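Local coordinates for acetylxylan esterase / glucomannan deacetylase (Cellvibrio japonicus, PDB 2W9X), which removes acetyl groups from plant cell wall polysaccharides, acting on acetylated xylan and, with a large preference, on acetylated glucomannan, at residues Gln319-Val324 / Ile350-Gln355; Phe180-Ala185 / Tyr192-Ser197. One frame throughout, in Å; residues are numbered along the deposited sequence.

Contact 1: Gln319-Val324 / Ile350-Gln355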
ATOM      1  N   GLN B 319       0.408  -1.358   8.415  1.00 39.23           N
ATOM      2  CA  GLN B 319      -0.259  -2.380   7.576  1.00 39.70           C
ATOM      3  C   GLN B 319      -1.502  -1.827   6.867  1.00 39.19           C
ATOM      4  O   GLN B 319      -2.615  -2.320   7.013  1.00 39.32           O
ATOM      5  CB  GLN B 319      -0.540  -3.684   8.362  1.00 40.45           C
ATOM      6  CG  GLN B 319      -1.455  -3.554   9.600  1.00 43.56           C
ATOM      7  CD  GLN B 319      -0.695  -3.248  10.876  1.00 47.16           C
ATOM      8  OE1 GLN B 319      -0.105  -2.178  11.022  1.00 48.06           O
ATOM      9  NE2 GLN B 319      -0.720  -4.190  11.825  1.00 49.69           N
ATOM     10  N   VAL B 320      -1.286  -0.772   6.098  1.00 38.98           N
ATOM     11  CA  VAL B 320      -2.361  -0.118   5.387  1.00 39.48           C
ATOM     12  C   VAL B 320      -1.852   0.306   4.001  1.00 39.43           C
ATOM     13  O   VAL B 320      -0.701   0.743   3.839  1.00 38.91           O
ATOM     14  CB  VAL B 320      -3.002   1.038   6.246  1.00 39.54           C
ATOM     15  CG1 VAL B 320      -1.962   2.069   6.659  1.00 41.00           C
ATOM     16  CG2 VAL B 320      -4.224   1.683   5.543  1.00 39.76           C
ATOM     17  N   GLU B 321      -2.696   0.113   2.998  1.00 39.50           N
ATOM     18  CA  GLU B 321      -2.374   0.557   1.654  1.00 40.48           C
ATOM     19  C   GLU B 321      -3.599   1.132   0.924  1.00 39.64           C
ATOM     20  O   GLU B 321      -4.747   0.908   1.330  1.00 39.67           O
ATOM     21  CB  GLU B 321      -1.677  -0.559   0.852  1.00 40.80           C
ATOM     22  CG  GLU B 321      -2.425  -1.876   0.800  1.00 43.37           C
ATOM     23  CD  GLU B 321      -1.533  -3.103   0.480  1.00 42.94           C
ATOM     24  OE1 GLU B 321      -0.404  -2.970  -0.071  1.00 45.00           O
ATOM     25  OE2 GLU B 321      -2.002  -4.224   0.768  1.00 43.81           O
ATOM     26  N   GLN B 322      -3.349   1.887  -0.139  1.00 38.78           N
ATOM     27  CA  GLN B 322      -4.414   2.486  -0.921  1.00 37.90           C
ATOM     28  C   GLN B 322      -4.552   1.783  -2.265  1.00 38.16           C
ATOM     29  O   GLN B 322      -3.542   1.390  -2.872  1.00 37.69           O
ATOM     30  CB  GLN B 322      -4.114   3.976  -1.131  1.00 38.73           C
ATOM     31  CG  GLN B 322      -5.103   4.746  -2.031  1.00 37.30           C
ATOM     32  CD  GLN B 322      -4.821   6.231  -2.053  1.00 37.71           C
ATOM     33  OE1 GLN B 322      -3.671   6.649  -1.901  1.00 38.94           O
ATOM     34  NE2 GLN B 322      -5.871   7.047  -2.249  1.00 36.74           N
ATOM     35  N   ILE B 323      -5.799   1.611  -2.706  1.00 37.62           N
ATOM     36  CA  ILE B 323      -6.119   1.218  -4.089  1.00 38.13           C
ATOM     37  C   ILE B 323      -7.019   2.298  -4.679  1.00 37.74           C
ATOM     38  O   ILE B 323      -8.014   2.726  -4.045  1.00 38.64           O
ATOM     39  CB  ILE B 323      -6.780  -0.189  -4.187  1.00 38.27           C
ATOM     40  CG1 ILE B 323      -5.757  -1.290  -3.839  1.00 37.26           C
ATOM     41  CG2 ILE B 323      -7.400  -0.418  -5.592  1.00 37.81           C
ATOM     42  CD1 ILE B 323      -6.343  -2.720  -3.863  1.00 39.99           C
ATOM     43  N   VAL B 324      -6.619   2.801  -5.847  1.00 37.68           N
ATOM     44  CA  VAL B 324      -7.452   3.729  -6.622  1.00 37.62           C
ATOM     45  C   VAL B 324      -7.906   3.012  -7.886  1.00 38.08           C
ATOM     46  O   VAL B 324      -7.067   2.594  -8.713  1.00 37.87           O
ATOM     47  CB  VAL B 324      -6.702   5.016  -6.997  1.00 36.85           C
ATOM     48  CG1 VAL B 324      -7.605   5.927  -7.803  1.00 39.12           C
ATOM     49  CG2 VAL B 324      -6.173   5.706  -5.736  1.00 35.20           C
ATOM     50  N   ILE B 350      -8.114  -9.480  -6.153  1.00 32.81           N
ATOM     51  CA  ILE B 350      -7.558 -10.841  -6.183  1.00 33.31           C
ATOM     52  C   ILE B 350      -6.060 -10.858  -6.512  1.00 33.92           C
ATOM     53  O   ILE B 350      -5.261 -11.473  -5.788  1.00 34.38           O
ATOM     54  CB  ILE B 350      -8.348 -11.751  -7.150  1.00 33.66           C
ATOM     55  CG1 ILE B 350      -9.760 -11.976  -6.614  1.00 32.45           C
ATOM     56  CG2 ILE B 350      -7.576 -13.082  -7.429  1.00 34.70           C
ATOM     57  CD1 ILE B 350     -10.803 -12.404  -7.665  1.00 33.27           C
ATOM     58  N   THR B 351      -5.684 -10.167  -7.585  1.00 34.40           N
ATOM     59  CA  THR B 351      -4.291 -10.034  -7.997  1.00 35.04           C
ATOM     60  C   THR B 351      -3.435  -9.364  -6.920  1.00 35.07           C
ATOM     61  O   THR B 351      -2.311  -9.795  -6.654  1.00 35.00           O
ATOM     62  CB  THR B 351      -4.189  -9.238  -9.328  1.00 35.53           C
ATOM     63  OG1 THR B 351      -5.079  -9.822 -10.290  1.00 36.66           O
ATOM     64  CG2 THR B 351      -2.770  -9.246  -9.888  1.00 36.60           C
ATOM     65  N   HIS B 352      -3.970  -8.302  -6.315  1.00 34.83           N
ATOM     66  CA  HIS B 352      -3.289  -7.596  -5.232  1.00 34.76           C
ATOM     67  C   HIS B 352      -3.024  -8.567  -4.081  1.00 35.01           C
ATOM     68  O   HIS B 352      -1.901  -8.666  -3.604  1.00 35.17           O
ATOM     69  CB  HIS B 352      -4.130  -6.406  -4.750  1.00 34.66           C
ATOM     70  CG  HIS B 352      -3.459  -5.579  -3.699  1.00 34.35           C
ATOM     71  ND1 HIS B 352      -2.585  -4.557  -4.003  1.00 34.07           N
ATOM     72  CD2 HIS B 352      -3.525  -5.628  -2.349  1.00 35.80           C
ATOM     73  CE1 HIS B 352      -2.139  -4.011  -2.886  1.00 34.92           C
ATOM     74  NE2 HIS B 352      -2.694  -4.642  -1.867  1.00 36.30           N
ATOM     75  N   LEU B 353      -4.061  -9.289  -3.658  1.00 36.08           N
ATOM     76  CA  LEU B 353      -3.954 -10.176  -2.494  1.00 37.48           C
ATOM     77  C   LEU B 353      -3.072 -11.410  -2.758  1.00 38.86           C
ATOM     78  O   LEU B 353      -2.437 -11.921  -1.837  1.00 38.76           O
ATOM     79  CB  LEU B 353      -5.333 -10.560  -1.972  1.00 36.84           C
ATOM     80  CG  LEU B 353      -6.052  -9.365  -1.348  1.00 35.56           C
ATOM     81  CD1 LEU B 353      -7.497  -9.694  -1.039  1.00 34.38           C
ATOM     82  CD2 LEU B 353      -5.315  -8.900  -0.095  1.00 35.53           C
ATOM     83  N   GLN B 354      -3.016 -11.842  -4.019  1.00 39.88           N
ATOM     84  CA  GLN B 354      -2.170 -12.946  -4.454  1.00 41.82           C
ATOM     85  C   GLN B 354      -0.687 -12.638  -4.324  1.00 42.14           C
ATOM     86  O   GLN B 354       0.113 -13.549  -4.178  1.00 42.45           O
ATOM     87  CB  GLN B 354      -2.481 -13.333  -5.912  1.00 41.63           C
ATOM     88  CG  GLN B 354      -3.695 -14.260  -6.058  1.00 42.95           C
ATOM     89  CD  GLN B 354      -4.094 -14.529  -7.518  1.00 43.59           C
ATOM     90  OE1 GLN B 354      -3.579 -13.905  -8.455  1.00 47.01           O
ATOM     91  NE2 GLN B 354      -5.032 -15.448  -7.705  1.00 45.30           N
ATOM     92  N   GLN B 355      -0.319 -11.362  -4.384  1.00 42.46           N
ATOM     93  CA  GLN B 355       1.088 -10.986  -4.375  1.00 43.62           C
ATOM     94  C   GLN B 355       1.633 -10.796  -2.960  1.00 43.23           C
ATOM     95  O   GLN B 355       2.807 -10.499  -2.789  1.00 43.39           O
ATOM     96  CB  GLN B 355       1.347  -9.729  -5.231  1.00 43.84           C
ATOM     97  CG  GLN B 355       1.075  -9.883  -6.757  1.00 47.55           C
ATOM     98  CD  GLN B 355       1.625 -11.182  -7.357  1.00 52.29           C
ATOM     99  OE1 GLN B 355       0.876 -12.136  -7.583  1.00 53.40           O
ATOM    100  NE2 GLN B 355       2.936 -11.220  -7.618  1.00 54.50           N
TER
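His352 reaches from the helix to the strand and meets two side chains there, Glu321 and Ile323. The tight part is polar. His352 NE2 gives its hydrogen to Glu321 OE2 at 2.8 Å, and the bond is nearly straight, with an N-H...O angle of 170°. The acceptor lies almost in the plane of the imidazole. The carboxylate, however, is turned 73° from the ring, and NE2 meets OE2 from above the carboxylate plane. The other oxygen, Glu321 OE1, sits 3.4 Å from His352 NE2 at a poor angle and is not bonded to it. The imidazole reaches this position because CG is anti to the backbone N (chi1 -176°), which sends the ring across to the strand.

Within this chain, strand 320-325 is an outermost strand of the parallel sheet in the SGNH (GDSL-like) hydrolase domain, and helix 339-354 packs beside it. The pair lies away from the catalytic site.

The apolar part is looser. Ile323 CD1 lies over one face of the His352 ring, offset toward the rim, 4.2 Å from its centroid, in a CH-pi contact. Ile290 of the neighbouring strand 288-294 touches both Ile323 and His352. The contact lies at the surface. Around Glu321, Lys356 is a long, weak ion-pair partner, and Glu321 of the second subunit packs against it.

Contact 2: Phe180-Ala185 / Tyr192-Ser197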
ATOM      1  N   PHE B 180     -17.991  -6.852  -5.896  1.00 38.88           N
ATOM      2  CA  PHE B 180     -16.586  -7.268  -5.842  1.00 39.18           C
ATOM      3  C   PHE B 180     -16.148  -7.972  -4.546  1.00 38.85           C
ATOM      4  O   PHE B 180     -15.191  -8.748  -4.560  1.00 38.73           O
ATOM      5  CB  PHE B 180     -15.658  -6.081  -6.167  1.00 39.21           C
ATOM      6  CG  PHE B 180     -15.803  -4.905  -5.216  1.00 39.33           C
ATOM      7  CD1 PHE B 180     -15.152  -4.901  -3.963  1.00 37.61           C
ATOM      8  CD2 PHE B 180     -16.553  -3.785  -5.590  1.00 39.81           C
ATOM      9  CE1 PHE B 180     -15.273  -3.813  -3.082  1.00 39.00           C
ATOM     10  CE2 PHE B 180     -16.677  -2.698  -4.734  1.00 41.07           C
ATOM     11  CZ  PHE B 180     -16.031  -2.713  -3.463  1.00 39.79           C
ATOM     12  N   GLY B 181     -16.849  -7.721  -3.443  1.00 38.76           N
ATOM     13  CA  GLY B 181     -16.489  -8.291  -2.153  1.00 37.80           C
ATOM     14  C   GLY B 181     -16.665  -9.801  -2.052  1.00 37.85           C
ATOM     15  O   GLY B 181     -15.685 -10.521  -1.830  1.00 37.58           O
ATOM     16  N   PRO B 182     -17.906 -10.293  -2.196  1.00 38.19           N
ATOM     17  CA  PRO B 182     -18.125 -11.756  -2.262  1.00 38.55           C
ATOM     18  C   PRO B 182     -17.297 -12.457  -3.339  1.00 39.09           C
ATOM     19  O   PRO B 182     -16.777 -13.543  -3.086  1.00 38.96           O
ATOM     20  CB  PRO B 182     -19.625 -11.868  -2.537  1.00 38.08           C
ATOM     21  CG  PRO B 182     -20.176 -10.679  -1.829  1.00 37.60           C
ATOM     22  CD  PRO B 182     -19.194  -9.574  -2.233  1.00 38.02           C
ATOM     23  N   LEU B 183     -17.151 -11.835  -4.512  1.00 39.61           N
ATOM     24  CA  LEU B 183     -16.357 -12.422  -5.600  1.00 40.08           C
ATOM     25  C   LEU B 183     -14.885 -12.546  -5.219  1.00 40.07           C
ATOM     26  O   LEU B 183     -14.257 -13.566  -5.506  1.00 40.61           O
ATOM     27  CB  LEU B 183     -16.479 -11.618  -6.903  1.00 40.22           C
ATOM     28  CG  LEU B 183     -17.811 -11.436  -7.627  1.00 40.20           C
ATOM     29  CD1 LEU B 183     -17.558 -10.597  -8.881  1.00 39.64           C
ATOM     30  CD2 LEU B 183     -18.525 -12.775  -7.954  1.00 39.12           C
ATOM     31  N   THR B 184     -14.333 -11.516  -4.576  1.00 39.60           N
ATOM     32  CA  THR B 184     -12.968 -11.609  -4.050  1.00 38.85           C
ATOM     33  C   THR B 184     -12.812 -12.727  -2.998  1.00 38.80           C
ATOM     34  O   THR B 184     -11.888 -13.527  -3.084  1.00 39.35           O
ATOM     35  CB  THR B 184     -12.454 -10.239  -3.529  1.00 38.85           C
ATOM     36  OG1 THR B 184     -12.582  -9.266  -4.580  1.00 38.03           O
ATOM     37  CG2 THR B 184     -10.997 -10.307  -3.118  1.00 36.89           C
ATOM     38  N   ALA B 185     -13.702 -12.777  -2.016  1.00 38.24           N
ATOM     39  CA  ALA B 185     -13.621 -13.793  -0.967  1.00 38.38           C
ATOM     40  C   ALA B 185     -13.672 -15.225  -1.542  1.00 38.30           C
ATOM     41  O   ALA B 185     -12.944 -16.114  -1.104  1.00 37.82           O
ATOM     42  CB  ALA B 185     -14.721 -13.587   0.024  1.00 37.15           C
ATOM     43  N   TYR B 192     -16.759 -14.239   4.536  1.00 37.90           N
ATOM     44  CA  TYR B 192     -16.802 -12.791   4.353  1.00 37.34           C
ATOM     45  C   TYR B 192     -17.953 -12.136   5.057  1.00 37.02           C
ATOM     46  O   TYR B 192     -19.010 -12.747   5.238  1.00 36.95           O
ATOM     47  CB  TYR B 192     -16.819 -12.395   2.856  1.00 36.93           C
ATOM     48  CG  TYR B 192     -17.932 -13.013   2.014  1.00 36.72           C
ATOM     49  CD1 TYR B 192     -19.151 -12.356   1.826  1.00 34.98           C
ATOM     50  CD2 TYR B 192     -17.742 -14.243   1.368  1.00 36.62           C
ATOM     51  CE1 TYR B 192     -20.164 -12.920   1.042  1.00 34.59           C
ATOM     52  CE2 TYR B 192     -18.737 -14.802   0.565  1.00 36.42           C
ATOM     53  CZ  TYR B 192     -19.935 -14.142   0.406  1.00 35.57           C
ATOM     54  OH  TYR B 192     -20.902 -14.723  -0.378  1.00 36.91           O
ATOM     55  N   GLN B 193     -17.717 -10.887   5.452  1.00 37.18           N
ATOM     56  CA  GLN B 193     -18.749  -9.976   5.922  1.00 37.34           C
ATOM     57  C   GLN B 193     -18.715  -8.742   5.025  1.00 37.21           C
ATOM     58  O   GLN B 193     -17.641  -8.221   4.731  1.00 37.88           O
ATOM     59  CB  GLN B 193     -18.497  -9.577   7.384  1.00 36.68           C
ATOM     60  CG  GLN B 193     -18.751 -10.706   8.390  1.00 37.25           C
ATOM     61  CD  GLN B 193     -18.934 -10.191   9.816  1.00 37.83           C
ATOM     62  OE1 GLN B 193     -19.183 -10.968  10.744  1.00 39.43           O
ATOM     63  NE2 GLN B 193     -18.803  -8.875   9.998  1.00 35.45           N
ATOM     64  N   ILE B 194     -19.891  -8.300   4.580  1.00 37.63           N
ATOM     65  CA  ILE B 194     -20.033  -7.095   3.750  1.00 37.61           C
ATOM     66  C   ILE B 194     -20.811  -6.065   4.563  1.00 38.01           C
ATOM     67  O   ILE B 194     -22.031  -5.977   4.492  1.00 38.42           O
ATOM     68  CB  ILE B 194     -20.737  -7.364   2.385  1.00 37.60           C
ATOM     69  CG1 ILE B 194     -20.151  -8.605   1.679  1.00 36.88           C
ATOM     70  CG2 ILE B 194     -20.704  -6.112   1.491  1.00 36.54           C
ATOM     71  CD1 ILE B 194     -18.655  -8.496   1.273  1.00 36.35           C
ATOM     72  N   ASN B 195     -20.085  -5.285   5.347  1.00 37.71           N
ATOM     73  CA  ASN B 195     -20.708  -4.269   6.175  1.00 37.45           C
ATOM     74  C   ASN B 195     -20.708  -2.935   5.444  1.00 37.61           C
ATOM     75  O   ASN B 195     -19.852  -2.073   5.656  1.00 37.82           O
ATOM     76  CB  ASN B 195     -20.008  -4.221   7.526  1.00 37.01           C
ATOM     77  CG  ASN B 195     -20.139  -5.530   8.266  1.00 38.12           C
ATOM     78  OD1 ASN B 195     -21.215  -6.147   8.265  1.00 37.77           O
ATOM     79  ND2 ASN B 195     -19.050  -5.984   8.875  1.00 39.94           N
ATOM     80  N   ALA B 196     -21.674  -2.809   4.546  1.00 37.75           N
ATOM     81  CA  ALA B 196     -21.816  -1.649   3.697  1.00 37.83           C
ATOM     82  C   ALA B 196     -23.271  -1.206   3.689  1.00 37.79           C
ATOM     83  O   ALA B 196     -24.163  -2.011   3.869  1.00 36.87           O
ATOM     84  CB  ALA B 196     -21.363  -1.987   2.268  1.00 37.30           C
ATOM     85  N   SER B 197     -23.498   0.077   3.432  1.00 37.50           N
ATOM     86  CA  SER B 197     -24.842   0.616   3.362  1.00 37.33           C
ATOM     87  C   SER B 197     -24.798   1.765   2.383  1.00 36.85           C
ATOM     88  O   SER B 197     -23.884   2.580   2.450  1.00 36.11           O
ATOM     89  CB  SER B 197     -25.274   1.115   4.755  1.00 37.25           C
ATOM     90  OG  SER B 197     -26.647   1.451   4.764  1.00 38.50           O
TER
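Helix 180-185 and strand 192-196 run nearly antiparallel, at 166°, with their axes 8.8 Å apart at the closest approach. They belong to the SGNH-type alpha/beta domain of this esterase. Helix 180-187 leads through a short connection into strand 191-196, an outermost strand of the parallel sheet within this chain. The contact is buried and wholly apolar.

Pro182 and Tyr192 carry much of it. Pro182 CA stands over the centre of the Tyr192 ring, 4.0 Å from its centroid and 10° off the normal, in a CH-pi contact. The proline ring crosses the tyrosine side chain at about a right angle, and Pro182 CG comes within 3.6 Å of Tyr192 CE1. Tyr192 CG lies between the backbone N and the carbonyl carbon (chi1 55°), a torsion that brings the ring against Pro182 and Ala185 on the helix. Its hydroxyl is held elsewhere, by Gln177 and Arg110.

Two residues further along the strand, Ile194 CD1 packs 3.7 Å from Pro182 CD. Ile194 CD1 also lies 4.1 Å from Gly181 CA, directly against the helix backbone. Ile194 also touches Phe147 and Thr153; its side chain is about 11 Å from that of Ser151, the probable nucleophile. At the other end, Ala185 CB comes obliquely to the tyrosine ring, 3.4 Å from Tyr192 CD2.

Contact 2 comes first along the chain and closes before contact 1 opens. Their centres are 15 Å apart. Both involve the five-stranded parallel sheet, at the two strands that are outermost within this chain: 191-196 in contact 2 and 320-325 in contact 1. Helices 180-187 and 339-354 pack against each other. Thr184 CG2 meets Ile350 CG1 and Leu353 CD1, each at 4.1 Å. The two contacts thus touch through these side chains. The packed helices cover the sheet, with contact 2 buried near the centre of the chain and contact 1 at the surface next to the second subunit.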